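Local coordinates for protein amidase, hydantoinase/carbamoylase family (Paraburkholderia phymatum, PDB 6C0D) that probably hydrolyses N-carbamoyl-L-amino acids as a zinc-dependent, homodimeric member of the peptidase M20 family, at residues V212-V217 / W358-S363; V249-H254 / A311-W316; V336-A341 / V371-I376. All blocks are in the same frame, centred on the assembly; numbering follows the deposited sequence. Where two conformers were deposited one is given.

Contact 1: V212-V217 / W358-S363; sequences VVTTIV and WMHMPS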
# COMPACT_ATOMS: atom_id res chain seq x y z
N VAL A 212 5.09 -5.97 37.24
CA VAL A 212 4.31 -7.13 37.67
C VAL A 212 3.11 -7.22 36.74
O VAL A 212 2.26 -6.32 36.75
CB VAL A 212 3.85 -6.98 39.13
CG1 VAL A 212 2.93 -8.18 39.53
CG2 VAL A 212 5.07 -6.88 40.07
N VAL A 213 3.01 -8.29 35.97
CA VAL A 213 2.01 -8.35 34.89
C VAL A 213 0.63 -8.69 35.46
O VAL A 213 0.44 -9.68 36.18
CB VAL A 213 2.45 -9.36 33.82
CG1 VAL A 213 1.34 -9.56 32.76
CG2 VAL A 213 3.75 -8.84 33.12
N THR A 214 -0.36 -7.85 35.14
CA THR A 214 -1.74 -8.07 35.60
C THR A 214 -2.46 -9.06 34.70
O THR A 214 -3.11 -10.01 35.17
CB THR A 214 -2.49 -6.74 35.60
OG1 THR A 214 -2.32 -6.13 34.31
CG2 THR A 214 -1.93 -5.82 36.67
N THR A 215 -2.39 -8.82 33.39
CA THR A 215 -3.22 -9.49 32.40
C THR A 215 -2.45 -9.49 31.09
O THR A 215 -1.80 -8.49 30.76
CB THR A 215 -4.55 -8.73 32.19
OG1 THR A 215 -5.22 -8.58 33.44
CG2 THR A 215 -5.46 -9.47 31.21
N ILE A 216 -2.53 -10.59 30.35
CA ILE A 216 -2.07 -10.63 28.97
C ILE A 216 -3.23 -10.22 28.07
O ILE A 216 -4.32 -10.81 28.15
CB ILE A 216 -1.53 -12.02 28.62
CG1 ILE A 216 -0.33 -12.34 29.53
CG2 ILE A 216 -1.16 -12.12 27.14
CD1 ILE A 216 0.18 -13.77 29.37
N VAL A 217 -3.03 -9.19 27.24
CA VAL A 217 -4.18 -8.56 26.56
C VAL A 217 -4.78 -9.54 25.56
O VAL A 217 -4.11 -10.42 25.02
CB VAL A 217 -3.76 -7.26 25.85
CG1 VAL A 217 -3.32 -6.19 26.87
CG2 VAL A 217 -2.66 -7.56 24.84
N TRP A 358 9.03 -0.20 40.75
CA TRP A 358 8.24 -1.27 40.14
C TRP A 358 6.80 -0.80 39.92
O TRP A 358 6.33 0.16 40.54
CB TRP A 358 8.25 -2.54 41.01
CG TRP A 358 7.48 -2.39 42.28
CD1 TRP A 358 7.92 -1.85 43.47
CD2 TRP A 358 6.10 -2.76 42.49
NE1 TRP A 358 6.89 -1.86 44.40
CE2 TRP A 358 5.77 -2.42 43.83
CE3 TRP A 358 5.12 -3.34 41.68
CZ2 TRP A 358 4.49 -2.64 44.37
CZ3 TRP A 358 3.84 -3.57 42.22
CH2 TRP A 358 3.54 -3.21 43.54
N MET A 359 6.10 -1.48 39.00
CA MET A 359 4.69 -1.14 38.77
C MET A 359 3.93 -2.37 38.28
O MET A 359 4.50 -3.29 37.70
CB MET A 359 4.51 -0.02 37.73
CG MET A 359 5.09 -0.39 36.35
SD MET A 359 5.20 0.98 35.14
CE MET A 359 3.50 1.08 34.64
N HIS A 360 2.61 -2.36 38.51
CA HIS A 360 1.72 -3.27 37.81
C HIS A 360 1.49 -2.77 36.39
O HIS A 360 1.44 -1.56 36.13
CB HIS A 360 0.36 -3.36 38.51
CG HIS A 360 0.37 -4.11 39.80
ND1 HIS A 360 0.47 -3.49 41.02
CD2 HIS A 360 0.25 -5.44 40.06
CE1 HIS A 360 0.44 -4.40 41.98
NE2 HIS A 360 0.30 -5.59 41.42
N MET A 361 1.29 -3.71 35.47
CA MET A 361 1.07 -3.34 34.07
C MET A 361 0.56 -4.54 33.29
O MET A 361 0.89 -5.68 33.64
CB MET A 361 2.37 -2.83 33.42
CG MET A 361 3.49 -3.89 33.54
SD MET A 361 5.08 -3.26 32.90
CE MET A 361 4.73 -3.22 31.14
N PRO A 362 -0.22 -4.34 32.24
CA PRO A 362 -0.57 -5.47 31.37
C PRO A 362 0.61 -5.83 30.48
O PRO A 362 1.54 -5.04 30.28
CB PRO A 362 -1.73 -4.91 30.54
CG PRO A 362 -1.35 -3.43 30.39
CD PRO A 362 -0.78 -3.06 31.75
N SER A 363 0.54 -7.05 29.94
CA SER A 363 1.43 -7.46 28.86
C SER A 363 0.73 -7.22 27.52
O SER A 363 -0.28 -7.87 27.22
CB SER A 363 1.83 -8.93 28.97
OG SER A 363 2.50 -9.33 27.78
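With chi1 of V212 at 176°, its CG1 stands anti to the backbone N and packs 3.9 Å from CD2 of H360, while CG2, beside the N, comes just as near to CE3 of W358. One valine thus touches two rings of the strand alongside. T214 has OG1 between its own N and carbonyl carbon (chi1 52°), which swings the hydroxyl to 3.3 Å from M361 O, at best a weak hydrogen bond with its proton unsettled; its CG2 meets CB of H360, the two side chains crossing at about a right angle.

The backbones form a parallel ladder. V212 N donates to M359 O (2.8 Å) and M361 N to V212 O, pairing V212 with H360. T214 N then reaches M361 O (2.9 Å) from above the carbonyl plane, 43° out of it, and pairs V213 with M361. Here 212-217 carries one extra residue, a beta bulge, with T214 turned to helical backbone angles. Past it the pairing resumes one step shifted: S363 N bonds to T215 O (2.9 Å) and V217 N to S363 O.

V213, M361, I216 and S363 share one face, where CG1 of V213 meets CB of S363 and F382 of strand 378-384 packs on V213, M361 and S363. The V213 side chain lies about 7 Å from that of the zinc ligand H196. S363 OG bonds to A365 O, and W358 NE1 to D351.

Five backbone N-H...O bonds therefore hold the two strands together through the bulge, and at M361 O a single carbonyl takes the T214 amide and perhaps, weakly, its hydroxyl.

Contact 2: V249-H254 / A311-W316; sequences VAFIAH and ALVDEW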
# COMPACT_ATOMS: atom_id res chain seq x y z
N VAL A 249 -9.78 6.30 4.16
CA VAL A 249 -9.14 7.29 5.02
C VAL A 249 -10.17 7.94 5.94
O VAL A 249 -9.93 8.18 7.13
CB VAL A 249 -8.42 8.34 4.14
CG1 VAL A 249 -8.19 9.64 4.88
CG2 VAL A 249 -7.12 7.76 3.61
N ALA A 250 -11.35 8.25 5.39
CA ALA A 250 -12.42 8.81 6.21
C ALA A 250 -12.85 7.82 7.29
O ALA A 250 -13.14 8.19 8.43
CB ALA A 250 -13.63 9.17 5.33
N PHE A 251 -12.89 6.54 6.93
CA PHE A 251 -13.34 5.53 7.89
C PHE A 251 -12.37 5.42 9.06
O PHE A 251 -12.80 5.21 10.19
CB PHE A 251 -13.50 4.19 7.18
CG PHE A 251 -14.35 3.19 7.96
CD1 PHE A 251 -15.70 3.03 7.68
CD2 PHE A 251 -13.79 2.46 9.00
CE1 PHE A 251 -16.49 2.12 8.41
CE2 PHE A 251 -14.59 1.56 9.74
CZ PHE A 251 -15.91 1.39 9.44
N ILE A 252 -11.07 5.59 8.81
CA ILE A 252 -10.12 5.49 9.91
C ILE A 252 -10.42 6.53 10.97
O ILE A 252 -10.33 6.26 12.18
CB ILE A 252 -8.67 5.58 9.40
CG1 ILE A 252 -8.31 4.31 8.63
CG2 ILE A 252 -7.67 5.78 10.58
CD1 ILE A 252 -6.90 4.38 7.92
N ALA A 253 -10.83 7.74 10.55
CA ALA A 253 -11.17 8.75 11.55
C ALA A 253 -12.37 8.32 12.38
O ALA A 253 -12.44 8.63 13.57
CB ALA A 253 -11.44 10.11 10.89
N HIS A 254 -13.35 7.63 11.76
CA HIS A 254 -14.46 7.10 12.56
C HIS A 254 -13.98 6.06 13.56
O HIS A 254 -14.49 6.01 14.69
CB HIS A 254 -15.52 6.48 11.66
CG HIS A 254 -16.19 7.48 10.76
ND1 HIS A 254 -16.81 7.12 9.58
CD2 HIS A 254 -16.31 8.82 10.85
CE1 HIS A 254 -17.29 8.19 8.99
NE2 HIS A 254 -17.01 9.24 9.74
N ALA A 311 -20.75 -1.77 14.15
CA ALA A 311 -21.77 -0.73 14.01
C ALA A 311 -21.31 0.37 13.07
O ALA A 311 -22.11 0.91 12.31
CB ALA A 311 -22.13 -0.17 15.39
N LEU A 312 -20.01 0.72 13.11
CA LEU A 312 -19.49 1.72 12.18
C LEU A 312 -19.64 1.28 10.73
O LEU A 312 -19.94 2.09 9.85
CB LEU A 312 -18.01 1.99 12.47
CG LEU A 312 -17.65 2.87 13.65
CD1 LEU A 312 -16.10 2.96 13.75
CD2 LEU A 312 -18.28 4.26 13.51
N VAL A 313 -19.38 0.00 10.45
CA VAL A 313 -19.52 -0.50 9.09
C VAL A 313 -20.99 -0.41 8.66
O VAL A 313 -21.30 0.03 7.55
CB VAL A 313 -18.98 -1.95 9.01
CG1 VAL A 313 -19.33 -2.58 7.64
CG2 VAL A 313 -17.45 -1.95 9.23
N ASP A 314 -21.92 -0.81 9.53
CA ASP A 314 -23.34 -0.72 9.21
C ASP A 314 -23.77 0.72 9.00
O ASP A 314 -24.55 1.02 8.08
CB ASP A 314 -24.19 -1.37 10.30
CG ASP A 314 -24.04 -2.88 10.36
OD1 ASP A 314 -23.53 -3.47 9.39
OD2 ASP A 314 -24.43 -3.48 11.39
N GLU A 315 -23.28 1.64 9.84
CA GLU A 315 -23.60 3.06 9.64
C GLU A 315 -23.04 3.57 8.33
O GLU A 315 -23.72 4.27 7.57
CB GLU A 315 -23.06 3.89 10.80
CG GLU A 315 -23.73 3.62 12.13
CD GLU A 315 -22.90 4.16 13.29
OE1 GLU A 315 -22.00 5.00 13.04
OE2 GLU A 315 -23.13 3.73 14.44
N TRP A 316 -21.77 3.26 8.05
CA TRP A 316 -21.16 3.66 6.79
C TRP A 316 -22.01 3.18 5.61
O TRP A 316 -22.33 3.96 4.70
CB TRP A 316 -19.73 3.11 6.69
CG TRP A 316 -19.06 3.54 5.43
CD1 TRP A 316 -19.17 2.96 4.19
CD2 TRP A 316 -18.25 4.71 5.26
NE1 TRP A 316 -18.44 3.70 3.26
CE2 TRP A 316 -17.87 4.77 3.90
CE3 TRP A 316 -17.78 5.69 6.14
CZ2 TRP A 316 -17.07 5.78 3.39
CZ3 TRP A 316 -16.98 6.71 5.63
CH2 TRP A 316 -16.63 6.74 4.27
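This is an aromatic helix-helix contact, in which A250, F251 and H254 of helix 244-262 meet L312, V313 and W316 of helix 299-317. The two helices lie against strands 210-227 and 323-328, and the centre of the contact is about 31 Å from that of the chain, consistent with the dimerisation domain of M20 enzymes. V249, on the first helix, packs against V249 of the second subunit.

The segment axes run at 134° and come no closer than 11.1 Å, a wide spacing that large side chains bridge. F251, its CG anti to the backbone N (chi1 -163°), sends its ring across to the other helix. An edge of that ring is turned to the face of W316 in an offset edge-to-face pair with the planes at 62°: CD1 sits over the indole, nearer its rim than its centre, and 3.7 Å from CE3. At the far end, CZ touches both CB of L312 and CG2 of V313, at 3.7 Å each.

H254 approaches W316 differently, rim to rim, its CE1 3.7 Å from CZ3, so neither ring covers the other. Carbonyl oxygen A250 O lies 3.9 Å above the plane of the imidazole, over its centre. CB of A250 abuts the indole edge at CH2 (4.0 Å), and L312 extends the patch, CD1 against H254 O and CD2 against H254 CB.

Beyond the segments, F226 meets the F251 ring, H320 stacks on W316, and L224 touches both F251 and V313. W316 NE1 is bonded to V322 O.

No hydrogen bond crosses between the segments; their cohesion is that of ring and methyl packing, and the buried indole keeps its N-H satisfied by a backbone carbonyl outside both helical segments.

Contact 3: V336-A341 / V371-I376; sequences VTMDAA and VIAQHI. With EDO (1,2-ethanediol), chain I.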
# COMPACT_ATOMS: atom_id res chain seq x y z
N VAL A 336 -6.16 -12.79 29.31
CA VAL A 336 -5.85 -13.89 30.22
C VAL A 336 -5.23 -13.26 31.47
O VAL A 336 -4.14 -12.68 31.39
CB VAL A 336 -4.91 -14.94 29.60
CG1 VAL A 336 -4.49 -15.97 30.66
CG2 VAL A 336 -5.61 -15.66 28.43
N THR A 337 -5.92 -13.36 32.60
CA THR A 337 -5.40 -12.72 33.81
C THR A 337 -4.31 -13.58 34.43
O THR A 337 -4.36 -14.81 34.39
CB THR A 337 -6.51 -12.50 34.84
OG1 THR A 337 -6.99 -13.78 35.26
CG2 THR A 337 -7.67 -11.74 34.22
N MET A 338 -3.32 -12.91 35.03
CA MET A 338 -2.33 -13.63 35.81
C MET A 338 -2.88 -13.85 37.22
O MET A 338 -3.69 -13.06 37.72
CB MET A 338 -1.01 -12.85 35.87
CG MET A 338 -0.39 -12.59 34.47
SD MET A 338 0.21 -14.06 33.64
CE MET A 338 -1.23 -14.58 32.63
N ASP A 339 -2.45 -14.95 37.84
CA ASP A 339 -3.00 -15.33 39.14
C ASP A 339 -2.82 -14.21 40.16
O ASP A 339 -1.71 -13.68 40.31
CB ASP A 339 -2.31 -16.60 39.65
CG ASP A 339 -2.94 -17.13 40.91
OD1 ASP A 339 -3.94 -17.87 40.81
OD2 ASP A 339 -2.45 -16.76 42.00
N ALA A 340 -3.90 -13.84 40.87
CA ALA A 340 -3.82 -12.67 41.76
C ALA A 340 -2.87 -12.90 42.94
O ALA A 340 -2.12 -11.99 43.33
CB ALA A 340 -5.21 -12.31 42.27
N ALA A 341 -2.89 -14.09 43.55
CA ALA A 341 -1.98 -14.32 44.67
C ALA A 341 -0.52 -14.37 44.20
O ALA A 341 0.37 -13.85 44.88
CB ALA A 341 -2.39 -15.60 45.43
N VAL A 371 -1.05 -19.48 27.63
CA VAL A 371 -1.53 -20.85 27.47
C VAL A 371 -1.55 -21.57 28.82
O VAL A 371 -2.52 -22.25 29.17
CB VAL A 371 -0.64 -21.60 26.45
CG1 VAL A 371 -0.93 -23.11 26.44
CG2 VAL A 371 -0.81 -21.00 25.05
N ILE A 372 -0.46 -21.44 29.57
CA ILE A 372 -0.33 -22.20 30.82
C ILE A 372 -1.32 -21.69 31.87
O ILE A 372 -1.89 -22.48 32.64
CB ILE A 372 1.13 -22.14 31.30
CG1 ILE A 372 1.99 -22.98 30.34
CG2 ILE A 372 1.27 -22.65 32.76
CD1 ILE A 372 3.44 -22.59 30.35
N ALA A 373 -1.59 -20.38 31.87
CA ALA A 373 -2.45 -19.77 32.89
C ALA A 373 -3.87 -20.32 32.88
O ALA A 373 -4.57 -20.21 33.89
CB ALA A 373 -2.51 -18.25 32.71
N GLN A 374 -4.32 -20.88 31.76
CA GLN A 374 -5.65 -21.44 31.69
C GLN A 374 -5.75 -22.79 32.39
O GLN A 374 -6.85 -23.32 32.53
CB GLN A 374 -6.08 -21.52 30.21
CG GLN A 374 -5.86 -20.15 29.48
CD GLN A 374 -6.18 -20.14 27.98
OE1 GLN A 374 -7.01 -20.92 27.51
NE2 GLN A 374 -5.52 -19.25 27.23
N HIS A 375 -4.62 -23.35 32.86
CA HIS A 375 -4.59 -24.66 33.49
C HIS A 375 -4.07 -24.66 34.91
O HIS A 375 -4.57 -25.42 35.74
CB HIS A 375 -3.73 -25.62 32.65
CG HIS A 375 -4.29 -25.85 31.28
ND1 HIS A 375 -5.09 -26.93 30.98
CD2 HIS A 375 -4.19 -25.12 30.15
CE1 HIS A 375 -5.46 -26.85 29.71
NE2 HIS A 375 -4.93 -25.76 29.19
N ILE A 376 -3.06 -23.84 35.21
CA ILE A 376 -2.56 -23.69 36.58
C ILE A 376 -2.28 -22.21 36.82
O ILE A 376 -2.15 -21.42 35.87
CB ILE A 376 -1.28 -24.51 36.82
CG1 ILE A 376 -0.15 -24.05 35.89
CG2 ILE A 376 -1.56 -26.04 36.74
CD1 ILE A 376 1.20 -24.65 36.28
C1 EDO I . -5.70 -22.03 36.43
O1 EDO I . -6.48 -21.00 35.82
C2 EDO I . -5.96 -22.06 37.93
O2 EDO I . -5.82 -20.74 38.45
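One residue before A373, whose CB meets V336, the carbonyl oxygen of I372 is gripped by two amides, H375 N at 2.9 Å and I376 N at 3.1 Å, and the two bonds curl the chain in a helix-like turn. The turn presents A373 to the other segment. Its CB fits 3.6 Å from CG1 of V336, the methyl anti to the backbone N (chi1 173°), and takes CE of M338 at 3.9 Å, the methionine chain bending at chi2 and chi3 to bring that methyl back.

In the Q374 conformer described here, one of two, CG2 of V336 rests 3.8 Å from NE2 of Q374, the side chains crossing at about a right angle, and Q370 O engages that nitrogen. A373 O takes a hydrogen bond from O1 of an ethanediol (2.8 Å), probably a crystallisation additive. Between the protein segments the touch is chiefly of methyl groups: V336 CG1, A373 CB and M338 CE.

M338 also packs on V213 and I216, and the backbones of V336 and M338 bond to I216 and T214, making 336-337 a neighbour of strand 210-227. D339 N-caps helix 340-353 through L342 N, and V371 and I372 lean on helix 142-148.

From the N terminus, 212-217 comes first, and its loop closes only at 358-363, where contact 1 forms. Nested inside is contact 2, closing between 249-254 and 311-316 well before contact 3 opens at 336-341. Contact 3 closes at 371-376, past the end of contact 1, so these two cross; contacts 2 and 3 follow in series. Contacts 1 and 3 adjoin, since strand 336-337 of contact 3 pairs with strand 210-227, which carries contact 1. That same strand extends to L224 and F226 beside contact 2, whose centre is about 32 Å from that of contact 1, tying the zinc-bearing part of the fold to the helices at the subunit interface.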